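Local coordinates for putative exported protein (Bordetella pertussis Tohama I, PDB 2PFY) that binds pyroglutamic acid as a periplasmic solute receptor, probably handing it to a tripartite ATP-independent transporter, at residues A[25-28]-A[34-37]. Sequence-based numbering, arbitrary orientation.
Sequences DEVK and ALEI
In the beta-alpha-beta unit made by strand 2-7, helix 15-30 and strand 35-40, Val-27 and Lys-28 near the end of the helix meet Leu-35, Glu-36 and Ile-37 at the start of the second strand, which runs parallel to the first. Val-27 points its CG1 at the strand, since this branch lies anti to the backbone N (chi1 167°). CG1 of Val-27 sits 3.7 Å from CD2 of Leu-35 and 4.0 Å from CD1 of Ile-37, the Val-27 and Leu-35 side chains meeting at a slant. Alternate strand residues thus offer their methyls to one helix valine. Ala-232 on Val-27, and Val-225 and Val-229 on Leu-35, bring helix 223-257 into the same core. The backbones also touch at one point: CA of Lys-28 makes a C-H...O contact of 3.4 Å with the carbonyl O of Leu-35. From there the extended Lys-28 chain runs alongside that of Glu-36, both heading the same way, and NZ of Lys-28 reaches OE2 of Glu-36 in a salt bridge of 3.2 Å whose hydrogen bond is weak. OE1 pairs with Lys-38, so two lysines probably share the carboxylate's charge. The chemistry is therefore two-sided: buried methyls packed between helix and strand, and a modest ion pair along the more exposed flank.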
ATOM      1  N   ASP A  25      16.335  11.410   6.608  1.00 20.84           N
ATOM      2  CA  ASP A  25      17.691  11.931   6.431  1.00 22.68           C
ATOM      3  C   ASP A  25      17.703  13.278   5.723  1.00 22.58           C
ATOM      4  O   ASP A  25      18.471  14.167   6.111  1.00 22.52           O
ATOM      5  CB  ASP A  25      18.580  10.957   5.628  1.00 22.60           C
ATOM      6  CG  ASP A  25      19.022   9.767   6.442  1.00 26.97           C
ATOM      7  OD1 ASP A  25      19.009   9.835   7.687  1.00 25.11           O
ATOM      8  OD2 ASP A  25      19.378   8.744   5.813  1.00 28.88           O
ATOM      9  N   GLU A  26      16.884  13.414   4.683  1.00 22.31           N
ATOM     10  CA  GLU A  26      16.822  14.648   3.907  1.00 24.47           C
ATOM     11  C   GLU A  26      16.208  15.801   4.702  1.00 23.79           C
ATOM     12  O   GLU A  26      16.647  16.939   4.562  1.00 24.24           O
ATOM     13  CB  GLU A  26      16.137  14.422   2.557  1.00 24.33           C
ATOM     14  CG  GLU A  26      17.137  13.684   1.583  1.00 27.37           C
ATOM     15  CD  GLU A  26      16.565  13.319   0.215  1.00 27.41           C
ATOM     16  OE1 GLU A  26      15.366  13.608  -0.093  1.00 30.42           O
ATOM     17  OE2 GLU A  26      17.336  12.711  -0.556  1.00 30.35           O
ATOM     18  N   VAL A  27      15.237  15.504   5.571  1.00 23.21           N
ATOM     19  CA  VAL A  27      14.659  16.500   6.466  1.00 22.04           C
ATOM     20  C   VAL A  27      15.734  17.014   7.436  1.00 22.80           C
ATOM     21  O   VAL A  27      15.843  18.236   7.726  1.00 23.56           O
ATOM     22  CB  VAL A  27      13.404  15.945   7.241  1.00 21.09           C
ATOM     23  CG1 VAL A  27      12.987  16.855   8.387  1.00 19.24           C
ATOM     24  CG2 VAL A  27      12.207  15.771   6.307  1.00 18.90           C
ATOM     25  N   LYS A  28      16.545  16.111   7.947  1.00 23.61           N
ATOM     26  CA  LYS A  28      17.550  16.489   8.930  1.00 24.89           C
ATOM     27  C   LYS A  28      18.615  17.400   8.307  1.00 26.15           C
ATOM     28  O   LYS A  28      19.052  18.387   8.936  1.00 25.33           O
ATOM     29  CB  LYS A  28      18.223  15.242   9.516  1.00 25.30           C
ATOM     30  CG  LYS A  28      19.145  15.557  10.681  1.00 28.27           C
ATOM     31  CD  LYS A  28      19.745  14.307  11.278  1.00 34.00           C
ATOM     32  CE  LYS A  28      20.867  14.648  12.244  1.00 37.53           C
ATOM     33  NZ  LYS A  28      21.705  13.433  12.465  1.00 42.47           N
ATOM     34  N   ALA A  34      17.704  20.888  12.827  1.00 28.95           N
ATOM     35  CA  ALA A  34      16.592  21.393  13.653  1.00 28.99           C
ATOM     36  C   ALA A  34      15.433  20.395  13.792  1.00 28.26           C
ATOM     37  O   ALA A  34      14.701  20.456  14.775  1.00 27.80           O
ATOM     38  CB  ALA A  34      16.069  22.757  13.132  1.00 29.60           C
ATOM     39  N   LEU A  35      15.240  19.505  12.805  1.00 26.14           N
ATOM     40  CA  LEU A  35      14.265  18.431  12.972  1.00 24.76           C
ATOM     41  C   LEU A  35      14.918  17.090  12.650  1.00 25.15           C
ATOM     42  O   LEU A  35      15.440  16.877  11.530  1.00 24.51           O
ATOM     43  CB  LEU A  35      13.008  18.657  12.121  1.00 25.19           C
ATOM     44  CG  LEU A  35      11.914  17.555  12.157  1.00 24.51           C
ATOM     45  CD1 LEU A  35      11.350  17.343  13.591  1.00 19.48           C
ATOM     46  CD2 LEU A  35      10.769  17.858  11.182  1.00 24.46           C
ATOM     47  N   GLU A  36      14.891  16.195  13.631  1.00 25.06           N
ATOM     48  CA  GLU A  36      15.421  14.835  13.441  1.00 25.08           C
ATOM     49  C   GLU A  36      14.278  13.830  13.572  1.00 24.41           C
ATOM     50  O   GLU A  36      13.546  13.830  14.571  1.00 24.28           O
ATOM     51  CB  GLU A  36      16.547  14.517  14.434  1.00 25.71           C
ATOM     52  CG  GLU A  36      17.096  13.085  14.202  1.00 32.03           C
ATOM     53  CD  GLU A  36      18.421  12.801  14.868  1.00 37.65           C
ATOM     54  OE1 GLU A  36      18.549  13.146  16.059  1.00 38.54           O
ATOM     55  OE2 GLU A  36      19.309  12.182  14.199  1.00 40.32           O
ATOM     56  N   ILE A  37      14.105  13.005  12.546  1.00 22.46           N
ATOM     57  CA  ILE A  37      13.056  12.010  12.565  1.00 21.54           C
ATOM     58  C   ILE A  37      13.741  10.649  12.671  1.00 22.11           C
ATOM     59  O   ILE A  37      14.571  10.318  11.852  1.00 21.68           O
ATOM     60  CB  ILE A  37      12.188  12.079  11.311  1.00 21.54           C
ATOM     61  CG1 ILE A  37      11.566  13.502  11.176  1.00 20.65           C
ATOM     62  CG2 ILE A  37      11.141  10.930  11.351  1.00 19.34           C
ATOM     63  CD1 ILE A  37      10.841  13.785   9.844  1.00 19.97           C
TER